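Long-range contacts in leucyl-trna synthetase (Plasmodium falciparum, PDB 5FO4), which probably attaches leucine to tRNA as the whole enzyme, this piece probably being the editing (CP1) domain, which would hydrolyse wrongly charged tRNA: residues A[96-101]-A[211-216]; A[134-139]-A[254-259]; A[299-304]-A[337-342]. The protein carries 2 engineered substitutions. All coordinates share one frame; numbering follows the deposited sequence.

Contact 1: A[96-101]-A[211-216]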
ATOM      1  N   THR A  96       0.403 -21.280  -5.209  1.00 34.36           N
ATOM      2  CA  THR A  96       0.735 -22.570  -4.621  1.00 34.68           C
ATOM      3  C   THR A  96      -0.245 -23.617  -5.134  1.00 35.00           C
ATOM      4  O   THR A  96      -1.427 -23.420  -5.027  1.00 30.87           O
ATOM      5  CB  THR A  96       0.602 -22.492  -3.105  1.00 35.16           C
ATOM      6  OG1 THR A  96       1.434 -21.463  -2.610  1.00 33.53           O
ATOM      7  CG2 THR A  96       0.963 -23.809  -2.418  1.00 34.77           C
ATOM      8  N   ASP A  97       0.240 -24.736  -5.682  1.00 40.49           N
ATOM      9  CA  ASP A  97      -0.649 -25.739  -6.274  1.00 44.00           C
ATOM     10  C   ASP A  97      -1.436 -26.478  -5.200  1.00 38.98           C
ATOM     11  O   ASP A  97      -0.978 -26.635  -4.072  1.00 32.15           O
ATOM     12  CB  ASP A  97       0.111 -26.763  -7.133  1.00 52.17           C
ATOM     13  CG  ASP A  97       0.570 -26.189  -8.451  1.00 60.00           C
ATOM     14  OD1 ASP A  97      -0.261 -25.654  -9.226  1.00 66.49           O
ATOM     15  OD2 ASP A  97       1.777 -26.271  -8.714  1.00 66.72           O
ATOM     16  N   PHE A  98      -2.616 -26.920  -5.597  1.00 36.53           N
ATOM     17  CA  PHE A  98      -3.505 -27.665  -4.744  1.00 38.59           C
ATOM     18  C   PHE A  98      -3.266 -29.156  -4.976  1.00 42.10           C
ATOM     19  O   PHE A  98      -3.326 -29.609  -6.113  1.00 41.28           O
ATOM     20  CB  PHE A  98      -4.963 -27.274  -5.033  1.00 36.97           C
ATOM     21  CG  PHE A  98      -5.301 -25.880  -4.591  1.00 36.55           C
ATOM     22  CD1 PHE A  98      -5.630 -25.615  -3.268  1.00 35.57           C
ATOM     23  CD2 PHE A  98      -5.222 -24.833  -5.474  1.00 38.26           C
ATOM     24  CE1 PHE A  98      -5.942 -24.331  -2.845  1.00 38.36           C
ATOM     25  CE2 PHE A  98      -5.521 -23.538  -5.066  1.00 38.42           C
ATOM     26  CZ  PHE A  98      -5.876 -23.276  -3.743  1.00 35.96           C
ATOM     27  N   GLU A  99      -3.046 -29.897  -3.885  1.00 48.44           N
ATOM     28  CA  GLU A  99      -2.897 -31.370  -3.925  1.00 55.93           C
ATOM     29  C   GLU A  99      -4.276 -32.054  -4.091  1.00 56.29           C
ATOM     30  O   GLU A  99      -5.321 -31.434  -3.826  1.00 46.38           O
ATOM     31  CB  GLU A  99      -2.185 -31.933  -2.662  1.00 62.20           C
ATOM     32  CG  GLU A  99      -1.158 -31.064  -1.924  1.00 69.75           C
ATOM     33  CD  GLU A  99       0.148 -30.787  -2.675  1.00 77.69           C
ATOM     34  OE1 GLU A  99       0.299 -31.195  -3.853  1.00 81.17           O
ATOM     35  OE2 GLU A  99       1.043 -30.144  -2.066  1.00 75.80           O
ATOM     36  N   LYS A 100      -4.268 -33.336  -4.482  1.00 58.03           N
ATOM     37  CA  LYS A 100      -5.501 -34.085  -4.874  1.00 61.03           C
ATOM     38  C   LYS A 100      -6.724 -33.926  -3.945  1.00 55.86           C
ATOM     39  O   LYS A 100      -7.868 -33.661  -4.397  1.00 54.25           O
ATOM     40  CB  LYS A 100      -5.186 -35.586  -5.024  1.00 68.43           C
ATOM     41  CG  LYS A 100      -4.426 -35.923  -6.295  1.00 75.19           C
ATOM     42  CD  LYS A 100      -5.351 -35.944  -7.503  1.00 84.22           C
ATOM     43  CE  LYS A 100      -4.625 -36.333  -8.790  1.00 88.34           C
ATOM     44  NZ  LYS A 100      -5.498 -36.151  -9.991  1.00 91.80           N
ATOM     45  N   GLY A 101      -6.472 -34.085  -2.650  1.00 44.63           N
ATOM     46  CA  GLY A 101      -7.519 -33.966  -1.650  1.00 42.85           C
ATOM     47  C   GLY A 101      -7.754 -32.549  -1.158  1.00 41.79           C
ATOM     48  O   GLY A 101      -8.437 -32.352  -0.134  1.00 38.47           O
ATOM     49  N   ASP A 211       6.975 -22.668   1.210  1.00 45.08           N
ATOM     50  CA  ASP A 211       6.560 -22.490   2.614  1.00 50.39           C
ATOM     51  C   ASP A 211       5.787 -21.165   2.927  1.00 40.72           C
ATOM     52  O   ASP A 211       5.573 -20.829   4.099  1.00 42.22           O
ATOM     53  CB  ASP A 211       7.758 -22.662   3.581  1.00 60.00           C
ATOM     54  CG  ASP A 211       8.857 -21.600   3.383  1.00 73.61           C
ATOM     55  OD1 ASP A 211       8.863 -20.895   2.334  1.00 75.21           O
ATOM     56  OD2 ASP A 211       9.723 -21.486   4.288  1.00 84.75           O
ATOM     57  N   VAL A 212       5.377 -20.417   1.903  1.00 37.67           N
ATOM     58  CA  VAL A 212       4.394 -19.335   2.083  1.00 37.10           C
ATOM     59  C   VAL A 212       3.269 -19.723   1.160  1.00 32.91           C
ATOM     60  O   VAL A 212       3.537 -20.111   0.025  1.00 33.41           O
ATOM     61  CB  VAL A 212       4.934 -17.930   1.708  1.00 40.93           C
ATOM     62  CG1 VAL A 212       3.948 -16.864   2.109  1.00 42.01           C
ATOM     63  CG2 VAL A 212       6.263 -17.659   2.362  1.00 44.14           C
ATOM     64  N   PHE A 213       2.022 -19.666   1.670  1.00 29.20           N
ATOM     65  CA  PHE A 213       0.821 -19.962   0.905  1.00 29.97           C
ATOM     66  C   PHE A 213       0.486 -18.774  -0.003  1.00 29.35           C
ATOM     67  O   PHE A 213       0.044 -17.717   0.483  1.00 33.46           O
ATOM     68  CB  PHE A 213      -0.370 -20.265   1.847  1.00 28.90           C
ATOM     69  CG  PHE A 213      -1.605 -20.804   1.162  1.00 31.23           C
ATOM     70  CD1 PHE A 213      -1.582 -21.386  -0.103  1.00 32.21           C
ATOM     71  CD2 PHE A 213      -2.796 -20.785   1.839  1.00 36.24           C
ATOM     72  CE1 PHE A 213      -2.740 -21.889  -0.676  1.00 35.46           C
ATOM     73  CE2 PHE A 213      -3.946 -21.283   1.266  1.00 35.96           C
ATOM     74  CZ  PHE A 213      -3.918 -21.847   0.016  1.00 35.27           C
ATOM     75  N   ILE A 214       0.726 -18.967  -1.289  1.00 27.83           N
ATOM     76  CA  ILE A 214       0.573 -17.911  -2.278  1.00 29.54           C
ATOM     77  C   ILE A 214      -0.687 -18.183  -3.026  1.00 26.24           C
ATOM     78  O   ILE A 214      -0.784 -19.188  -3.678  1.00 24.76           O
ATOM     79  CB  ILE A 214       1.715 -17.897  -3.331  1.00 33.86           C
ATOM     80  CG1 ILE A 214       3.053 -17.589  -2.669  1.00 31.64           C
ATOM     81  CG2 ILE A 214       1.395 -16.908  -4.457  1.00 34.56           C
ATOM     82  CD1 ILE A 214       3.101 -16.266  -1.959  1.00 36.09           C
ATOM     83  N   LEU A 215      -1.634 -17.267  -2.952  1.00 24.00           N
ATOM     84  CA  LEU A 215      -2.931 -17.397  -3.677  1.00 21.94           C
ATOM     85  C   LEU A 215      -2.859 -17.005  -5.114  1.00 23.09           C
ATOM     86  O   LEU A 215      -3.655 -17.501  -5.964  1.00 23.97           O
ATOM     87  CB  LEU A 215      -3.998 -16.503  -2.975  1.00 24.79           C
ATOM     88  CG  LEU A 215      -4.200 -16.738  -1.471  1.00 26.16           C
ATOM     89  CD1 LEU A 215      -5.319 -15.872  -0.906  1.00 31.02           C
ATOM     90  CD2 LEU A 215      -4.476 -18.208  -1.261  1.00 27.88           C
ATOM     91  N   ASN A 216      -2.008 -16.013  -5.384  1.00 23.93           N
ATOM     92  CA  ASN A 216      -1.844 -15.481  -6.700  1.00 26.79           C
ATOM     93  C   ASN A 216      -0.591 -14.580  -6.679  1.00 25.02           C
ATOM     94  O   ASN A 216      -0.049 -14.258  -5.626  1.00 23.03           O
ATOM     95  CB  ASN A 216      -3.095 -14.713  -7.156  1.00 31.05           C
ATOM     96  CG  ASN A 216      -3.489 -14.991  -8.611  1.00 30.38           C
ATOM     97  OD1 ASN A 216      -2.658 -15.277  -9.452  1.00 35.51           O
ATOM     98  ND2 ASN A 216      -4.788 -14.871  -8.902  1.00 31.83           N
TER
HETATM   99  O   HOH W   1      -3.087 -21.092  -4.114  1.00 24.64           O
HETATM  100  O   HOH W   2       4.034 -22.116  -1.428  1.00 41.43           O
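Thr96 meets Ile214 through two straight hydrogen bonds, and these carry the polar side of the contact. The backbone N of Thr96 donates to Ile214 O at 2.9 Å, in the carbonyl plane, with 165° at the hydrogen. Coming back, Ile214 N donates to Thr96 OG1, also at 2.9 Å. The hydroxyl can do this because it sits beside its own backbone N (chi1 -57°), so one threonine grips both the N-H and the C=O of one residue.

Two waters extend the seam. One donates to Thr96 O and to Ile214 O, at 3.0 Å each, giving Ile214 O a second donor. The other lies between Thr96 OG1 and Val212 O.

The apolar side belongs to Phe213. Its CG is anti to the backbone N (chi1 -170°), and the ring offers its edge to the loop: Thr96 CB lies in the ring plane, 3.9 Å from Phe213 CD1. Phe98 CE1 is near the same ring plane, 4.3 Å from Phe213 CZ, while Leu215 CD2 packs over one face. Helices 172-178 and 103-109 also pack on Phe213.

Strand 214-219 already pairs with strand 146-152, so this is a loop docked by one threonine on strand 214-219 of the domain's mixed sheet.

Contact 2: A[134-139]-A[254-259]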
ATOM      1  N   TYR A 134      -3.991  10.831   7.140  1.00 22.36           N
ATOM      2  CA  TYR A 134      -5.235  11.511   6.936  1.00 21.44           C
ATOM      3  C   TYR A 134      -5.332  12.102   5.527  1.00 21.21           C
ATOM      4  O   TYR A 134      -6.413  12.088   4.892  1.00 20.57           O
ATOM      5  CB  TYR A 134      -5.366  12.598   8.016  1.00 24.08           C
ATOM      6  CG  TYR A 134      -6.646  13.389   7.961  1.00 24.13           C
ATOM      7  CD1 TYR A 134      -7.884  12.790   8.248  1.00 25.98           C
ATOM      8  CD2 TYR A 134      -6.610  14.730   7.721  1.00 25.43           C
ATOM      9  CE1 TYR A 134      -9.055  13.522   8.229  1.00 27.40           C
ATOM     10  CE2 TYR A 134      -7.778  15.477   7.722  1.00 28.28           C
ATOM     11  CZ  TYR A 134      -8.984  14.881   7.961  1.00 28.90           C
ATOM     12  OH  TYR A 134     -10.123  15.654   7.964  1.00 30.38           O
ATOM     13  N   GLY A 135      -4.212  12.612   5.037  1.00 20.05           N
ATOM     14  CA  GLY A 135      -4.135  13.285   3.746  1.00 20.30           C
ATOM     15  C   GLY A 135      -3.912  12.395   2.507  1.00 19.79           C
ATOM     16  O   GLY A 135      -3.692  12.934   1.402  1.00 20.47           O
ATOM     17  N   GLN A 136      -3.918  11.067   2.666  1.00 20.19           N
ATOM     18  CA  GLN A 136      -3.739  10.112   1.548  1.00 18.70           C
ATOM     19  C   GLN A 136      -4.835  10.310   0.518  1.00 20.27           C
ATOM     20  O   GLN A 136      -6.011  10.340   0.863  1.00 21.98           O
ATOM     21  CB  GLN A 136      -3.807   8.672   2.021  1.00 19.16           C
ATOM     22  CG  GLN A 136      -3.473   7.684   0.945  1.00 19.57           C
ATOM     23  CD  GLN A 136      -3.424   6.224   1.403  1.00 20.11           C
ATOM     24  OE1 GLN A 136      -3.390   5.886   2.612  1.00 20.65           O
ATOM     25  NE2 GLN A 136      -3.256   5.363   0.425  1.00 20.14           N
ATOM     26  N   ASN A 137      -4.444  10.593  -0.704  1.00 19.30           N
ATOM     27  CA  ASN A 137      -5.402  10.732  -1.784  1.00 20.92           C
ATOM     28  C   ASN A 137      -5.356   9.633  -2.860  1.00 22.03           C
ATOM     29  O   ASN A 137      -6.298   9.486  -3.624  1.00 21.42           O
ATOM     30  CB  ASN A 137      -5.348  12.140  -2.392  1.00 23.31           C
ATOM     31  CG  ASN A 137      -3.976  12.568  -2.918  1.00 21.23           C
ATOM     32  OD1 ASN A 137      -2.924  12.152  -2.439  1.00 24.00           O
ATOM     33  ND2 ASN A 137      -3.990  13.553  -3.812  1.00 21.11           N
ATOM     34  N   TYR A 138      -4.259   8.865  -2.912  1.00 21.37           N
ATOM     35  CA  TYR A 138      -4.076   7.741  -3.873  1.00 20.41           C
ATOM     36  C   TYR A 138      -3.242   6.666  -3.250  1.00 21.29           C
ATOM     37  O   TYR A 138      -2.725   6.848  -2.146  1.00 18.53           O
ATOM     38  CB  TYR A 138      -3.371   8.210  -5.171  1.00 24.96           C
ATOM     39  CG  TYR A 138      -4.264   9.133  -5.961  1.00 25.15           C
ATOM     40  CD1 TYR A 138      -5.281   8.619  -6.741  1.00 24.09           C
ATOM     41  CD2 TYR A 138      -4.135  10.514  -5.857  1.00 24.45           C
ATOM     42  CE1 TYR A 138      -6.162   9.450  -7.415  1.00 23.05           C
ATOM     43  CE2 TYR A 138      -4.969  11.360  -6.564  1.00 24.72           C
ATOM     44  CZ  TYR A 138      -5.984  10.828  -7.350  1.00 24.64           C
ATOM     45  OH  TYR A 138      -6.866  11.702  -7.997  1.00 22.90           O
ATOM     46  N   THR A 139      -3.134   5.518  -3.943  1.00 21.53           N
ATOM     47  CA  THR A 139      -2.255   4.449  -3.491  1.00 22.62           C
ATOM     48  C   THR A 139      -1.328   4.082  -4.662  1.00 21.09           C
ATOM     49  O   THR A 139      -1.794   3.823  -5.741  1.00 19.62           O
ATOM     50  CB  THR A 139      -3.079   3.231  -3.077  1.00 22.78           C
ATOM     51  OG1 THR A 139      -3.809   3.526  -1.880  1.00 21.20           O
ATOM     52  CG2 THR A 139      -2.207   2.020  -2.830  1.00 24.74           C
ATOM     53  N   ILE A 254       4.270  -0.984  -1.902  1.00 22.08           N
ATOM     54  CA  ILE A 254       3.047  -0.218  -2.012  1.00 23.25           C
ATOM     55  C   ILE A 254       3.146   1.009  -1.081  1.00 24.42           C
ATOM     56  O   ILE A 254       3.500   0.929   0.117  1.00 22.38           O
ATOM     57  CB  ILE A 254       1.862  -1.112  -1.544  1.00 23.56           C
ATOM     58  CG1 ILE A 254       1.685  -2.294  -2.482  1.00 22.01           C
ATOM     59  CG2 ILE A 254       0.572  -0.298  -1.396  1.00 23.08           C
ATOM     60  CD1 ILE A 254       1.103  -3.503  -1.777  1.00 24.99           C
ATOM     61  N   VAL A 255       2.813   2.152  -1.626  1.00 23.59           N
ATOM     62  CA  VAL A 255       3.067   3.420  -0.981  1.00 24.59           C
ATOM     63  C   VAL A 255       1.782   4.255  -0.981  1.00 24.38           C
ATOM     64  O   VAL A 255       1.195   4.464  -2.052  1.00 22.68           O
ATOM     65  CB  VAL A 255       4.158   4.199  -1.746  1.00 29.48           C
ATOM     66  CG1 VAL A 255       4.379   5.583  -1.150  1.00 34.51           C
ATOM     67  CG2 VAL A 255       5.469   3.421  -1.699  1.00 36.12           C
ATOM     68  N   PRO A 256       1.357   4.728   0.200  1.00 23.08           N
ATOM     69  CA  PRO A 256       0.302   5.729   0.302  1.00 23.55           C
ATOM     70  C   PRO A 256       0.725   7.002  -0.354  1.00 23.43           C
ATOM     71  O   PRO A 256       1.817   7.453  -0.114  1.00 27.26           O
ATOM     72  CB  PRO A 256       0.157   5.970   1.796  1.00 26.65           C
ATOM     73  CG  PRO A 256       0.966   4.904   2.487  1.00 26.99           C
ATOM     74  CD  PRO A 256       1.963   4.414   1.521  1.00 25.30           C
ATOM     75  N   CYS A 257      -0.093   7.552  -1.244  1.00 21.00           N
ATOM     76  CA  CYS A 257       0.249   8.825  -1.878  1.00 19.31           C
ATOM     77  C   CYS A 257      -0.340   9.941  -0.995  1.00 19.83           C
ATOM     78  O   CYS A 257      -1.557  10.012  -0.852  1.00 21.00           O
ATOM     79  CB  CYS A 257      -0.423   8.904  -3.244  1.00 20.24           C
ATOM     80  SG  CYS A 257      -0.248  10.559  -4.016  1.00 23.11           S
ATOM     81  N   VAL A 258       0.502  10.806  -0.471  1.00 19.09           N
ATOM     82  CA  VAL A 258       0.103  12.058   0.228  1.00 19.58           C
ATOM     83  C   VAL A 258       0.744  13.229  -0.521  1.00 18.58           C
ATOM     84  O   VAL A 258       1.779  13.760  -0.143  1.00 18.91           O
ATOM     85  CB  VAL A 258       0.493  12.065   1.743  1.00 19.43           C
ATOM     86  CG1 VAL A 258      -0.155  13.277   2.476  1.00 22.41           C
ATOM     87  CG2 VAL A 258       0.082  10.770   2.449  1.00 19.41           C
ATOM     88  N   SER A 259       0.098  13.650  -1.621  1.00 17.00           N
ATOM     89  CA  SER A 259       0.697  14.616  -2.518  1.00 18.20           C
ATOM     90  C   SER A 259       0.841  16.018  -1.884  1.00 20.02           C
ATOM     91  O   SER A 259       1.676  16.806  -2.338  1.00 24.36           O
ATOM     92  CB  SER A 259      -0.112  14.651  -3.857  1.00 17.74           C
ATOM     93  OG  SER A 259      -1.424  15.086  -3.606  1.00 20.06           O
TER
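Asn137 and Tyr138 both face Cys257, which puts a classic beta bulge in this antiparallel pairing. Asn137 N donates to Cys257 O at 2.9 Å, and Cys257 N returns a bond to Tyr138 O at 2.9 Å. Beside them Tyr138 CB packs on Cys257 CB at 3.6 Å, and the sulfur lies at the edge of the tyrosine ring.

Just beyond the bulge, Asn137 reaches the segment that follows strand 254-257. Its CG stands between the backbone N and the carbonyl carbon (chi1 57°), which swings the amide over to Ser259: Asn137 ND2 donates to Ser259 OG at 3.0 Å, tilted from the amide plane, and Ser259 N gives OD1 a weak bond. Asn292 O takes a further bond from the Asn137 amide.

In the next layer the extended Gln136 lies across Pro256, with Gln136 CD 3.6 Å from Pro256 CB. Gln136 NE2 donates to Tyr138 O at 3.0 Å, meeting that carbonyl from the face opposite Cys257 N, so two N-H groups fix the bulge carbonyl. At the far end Thr139 CG2 touches Ile254 CG2.

Further out, Tyr138 OH is bonded to Gln289 O and Asn292 N. Strand 138-141 runs between strands 254-257 and 238-242; Leu269 of helix 263-274 packs on Asn137, Tyr138 and Ser259, while Ile13 of strand 7-15 packs on Gln136 and Thr139.

Contact 3: A[299-304]-A[337-342]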
ATOM      1  N   GLU A 299       2.509  21.788   8.581  1.00 27.19           N
ATOM      2  CA  GLU A 299       2.984  23.108   8.161  1.00 28.28           C
ATOM      3  C   GLU A 299       4.442  23.343   8.592  1.00 28.18           C
ATOM      4  O   GLU A 299       4.854  22.946   9.677  1.00 24.17           O
ATOM      5  CB  GLU A 299       2.044  24.193   8.643  1.00 34.11           C
ATOM      6  CG  GLU A 299       2.048  24.500  10.116  1.00 42.22           C
ATOM      7  CD  GLU A 299       1.106  25.653  10.447  1.00 49.95           C
ATOM      8  OE1 GLU A 299       1.197  26.707   9.760  1.00 52.68           O
ATOM      9  OE2 GLU A 299       0.262  25.487  11.369  1.00 57.46           O
ATOM     10  N   LEU A 300       5.246  23.926   7.727  1.00 27.48           N
ATOM     11  CA  LEU A 300       6.588  24.327   8.150  1.00 29.85           C
ATOM     12  C   LEU A 300       6.526  25.843   8.403  1.00 32.92           C
ATOM     13  O   LEU A 300       5.947  26.579   7.594  1.00 27.83           O
ATOM     14  CB  LEU A 300       7.625  24.010   7.076  1.00 30.44           C
ATOM     15  CG  LEU A 300       7.954  22.533   6.894  1.00 34.03           C
ATOM     16  CD1 LEU A 300       8.724  22.283   5.620  1.00 34.08           C
ATOM     17  CD2 LEU A 300       8.763  22.047   8.080  1.00 34.98           C
ATOM     18  N   PRO A 301       7.085  26.319   9.519  1.00 41.18           N
ATOM     19  CA  PRO A 301       6.928  27.771   9.735  1.00 45.60           C
ATOM     20  C   PRO A 301       7.744  28.503   8.654  1.00 45.53           C
ATOM     21  O   PRO A 301       8.713  27.944   8.156  1.00 48.95           O
ATOM     22  CB  PRO A 301       7.463  27.980  11.161  1.00 47.24           C
ATOM     23  CG  PRO A 301       8.286  26.777  11.475  1.00 45.29           C
ATOM     24  CD  PRO A 301       8.104  25.731  10.404  1.00 44.28           C
ATOM     25  N   GLU A 302       7.282  29.667   8.223  1.00 53.16           N
ATOM     26  CA  GLU A 302       7.821  30.403   7.032  1.00 60.90           C
ATOM     27  C   GLU A 302       7.326  29.889   5.678  1.00 56.26           C
ATOM     28  O   GLU A 302       7.122  30.688   4.785  1.00 59.47           O
ATOM     29  CB  GLU A 302       9.362  30.494   6.978  1.00 70.60           C
ATOM     30  CG  GLU A 302      10.116  30.793   8.288  1.00 81.68           C
ATOM     31  CD  GLU A 302       9.417  31.769   9.238  1.00 90.74           C
ATOM     32  OE1 GLU A 302       8.758  32.728   8.762  1.00101.00           O
ATOM     33  OE2 GLU A 302       9.544  31.573  10.475  1.00 92.96           O
ATOM     34  N   ILE A 303       7.147  28.578   5.522  1.00 47.51           N
ATOM     35  CA  ILE A 303       6.697  27.982   4.251  1.00 43.23           C
ATOM     36  C   ILE A 303       5.171  27.813   4.197  1.00 39.20           C
ATOM     37  O   ILE A 303       4.561  27.947   3.121  1.00 41.56           O
ATOM     38  CB  ILE A 303       7.383  26.598   4.023  1.00 44.60           C
ATOM     39  CG1 ILE A 303       8.907  26.672   4.267  1.00 45.46           C
ATOM     40  CG2 ILE A 303       7.111  26.064   2.628  1.00 45.81           C
ATOM     41  CD1 ILE A 303       9.594  27.820   3.549  1.00 45.23           C
ATOM     42  N   GLY A 304       4.551  27.510   5.342  1.00 30.69           N
ATOM     43  CA  GLY A 304       3.155  27.131   5.394  1.00 31.37           C
ATOM     44  C   GLY A 304       3.017  25.621   5.176  1.00 31.90           C
ATOM     45  O   GLY A 304       3.945  24.832   5.466  1.00 30.47           O
ATOM     46  N   TYR A 337      10.176  16.547  10.138  1.00 26.36           N
ATOM     47  CA  TYR A 337      10.375  15.846  11.405  1.00 31.16           C
ATOM     48  C   TYR A 337      10.791  16.842  12.521  1.00 27.84           C
ATOM     49  O   TYR A 337      10.069  16.998  13.501  1.00 25.80           O
ATOM     50  CB  TYR A 337      11.352  14.659  11.220  1.00 28.67           C
ATOM     51  CG  TYR A 337      11.492  13.783  12.462  1.00 30.34           C
ATOM     52  CD1 TYR A 337      10.354  13.283  13.116  1.00 30.52           C
ATOM     53  CD2 TYR A 337      12.754  13.468  12.993  1.00 31.63           C
ATOM     54  CE1 TYR A 337      10.466  12.469  14.240  1.00 32.28           C
ATOM     55  CE2 TYR A 337      12.871  12.651  14.137  1.00 35.90           C
ATOM     56  CZ  TYR A 337      11.715  12.171  14.755  1.00 34.99           C
ATOM     57  OH  TYR A 337      11.810  11.380  15.878  1.00 40.34           O
ATOM     58  N   PHE A 338      11.850  17.629  12.287  1.00 28.54           N
ATOM     59  CA  PHE A 338      12.348  18.554  13.309  1.00 29.56           C
ATOM     60  C   PHE A 338      11.564  19.867  13.471  1.00 29.48           C
ATOM     61  O   PHE A 338      11.551  20.389  14.547  1.00 28.13           O
ATOM     62  CB  PHE A 338      13.877  18.785  13.158  1.00 33.50           C
ATOM     63  CG  PHE A 338      14.708  17.526  13.417  1.00 34.26           C
ATOM     64  CD1 PHE A 338      14.843  17.017  14.717  1.00 35.81           C
ATOM     65  CD2 PHE A 338      15.309  16.820  12.366  1.00 36.26           C
ATOM     66  CE1 PHE A 338      15.600  15.883  14.967  1.00 32.75           C
ATOM     67  CE2 PHE A 338      16.048  15.658  12.619  1.00 38.54           C
ATOM     68  CZ  PHE A 338      16.188  15.194  13.928  1.00 34.20           C
ATOM     69  N   GLU A 339      10.899  20.371  12.425  1.00 27.98           N
ATOM     70  CA  GLU A 339      10.274  21.690  12.477  1.00 27.29           C
ATOM     71  C   GLU A 339       8.764  21.726  12.212  1.00 26.18           C
ATOM     72  O   GLU A 339       8.137  22.777  12.458  1.00 23.57           O
ATOM     73  CB  GLU A 339      10.925  22.623  11.447  1.00 31.27           C
ATOM     74  CG  GLU A 339      12.427  22.676  11.524  1.00 35.67           C
ATOM     75  CD  GLU A 339      13.022  23.706  10.560  1.00 43.39           C
ATOM     76  OE1 GLU A 339      12.465  24.804  10.442  1.00 52.37           O
ATOM     77  OE2 GLU A 339      14.045  23.406   9.910  1.00 49.18           O
ATOM     78  N   GLY A 340       8.184  20.613  11.735  1.00 24.19           N
ATOM     79  CA  GLY A 340       6.796  20.617  11.321  1.00 23.86           C
ATOM     80  C   GLY A 340       5.832  20.760  12.461  1.00 24.51           C
ATOM     81  O   GLY A 340       6.093  20.299  13.615  1.00 23.48           O
ATOM     82  N   ILE A 341       4.695  21.351  12.126  1.00 23.49           N
ATOM     83  CA  ILE A 341       3.550  21.436  13.034  1.00 25.49           C
ATOM     84  C   ILE A 341       2.382  20.775  12.342  1.00 25.28           C
ATOM     85  O   ILE A 341       2.159  20.975  11.130  1.00 26.47           O
ATOM     86  CB  ILE A 341       3.256  22.900  13.412  1.00 28.33           C
ATOM     87  CG1 ILE A 341       4.525  23.574  13.943  1.00 30.73           C
ATOM     88  CG2 ILE A 341       2.105  22.964  14.397  1.00 28.72           C
ATOM     89  CD1 ILE A 341       4.378  25.080  14.117  1.00 35.95           C
ATOM     90  N   MET A 342       1.692  19.910  13.103  1.00 25.82           N
ATOM     91  CA  MET A 342       0.531  19.213  12.632  1.00 26.16           C
ATOM     92  C   MET A 342      -0.683  20.168  12.480  1.00 26.26           C
ATOM     93  O   MET A 342      -0.942  21.012  13.336  1.00 26.52           O
ATOM     94  CB  MET A 342       0.198  18.076  13.582  1.00 25.81           C
ATOM     95  CG  MET A 342       1.316  17.066  13.771  1.00 26.52           C
ATOM     96  SD  MET A 342       1.960  16.209  12.322  1.00 26.74           S
ATOM     97  CE  MET A 342       0.416  15.703  11.535  1.00 26.37           C
TER
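Glu299 and Ile341 lie on the same face of a two-strand antiparallel pair, and their side chains run past each other at a slant. The contact is made by the aliphatic root of the glutamate: Glu299 CG comes within 3.9 Å of Ile341 CB. With CG held between its backbone N and carbonyl carbon (chi1 72°), the glutamate lays this methylene against the isoleucine; the side chain also touches Asn305 and Thr343.

Leu300 and Glu339 are set at about a right angle. Here a branch tip does the touching, Leu300 CD2 resting 4.0 Å from Glu339 CB, just where helix 325-339 ends. Next to it the ring of Pro301 approaches the same helix end, its CD 3.6 Å from Glu339 O. The carboxylate of Glu339 is engaged with Lys335 of its own helix in a salt bridge.

Under these side chains the backbones form a hydrogen-bonded pair: Glu299 N donates to Ile341 O at 2.7 Å, and Ile341 N to Glu299 O at 2.9 Å. Gly340, the first residue out of the helix, adds a CA-H...O contact to Glu299 O at 3.4 Å. The loop beyond is tied to itself, Leu300 and Gly304 exchanging N-H...O bonds.

The side chains of both glutamates thus meet the opposite segment through carbon, and the polar bonding across the contact comes from the main chain, an attachment that probably depends little on carboxylate charge.

In the fold
Contact 2 is the buried one, its centre about 9 Å from the chain's centre, whereas contact 1 lies at the surface and contact 3 is partly buried on the opposite side of the centre from contact 1. Contacts 1 and 2 reach the same mixed sheet at places 33 Å apart between centres, and their segments alternate along the chain; contact 3 follows in series and belongs to a separate two-strand sheet. The chemistry shifts accordingly. In the core, side-chain amides reinforce the strand pairing; in contact 1, a threonine hydroxyl, a backbone N-H and waters dock a loop on a strand; in contact 3 the polar bonds are main-chain, and side chains touch through their carbon atoms.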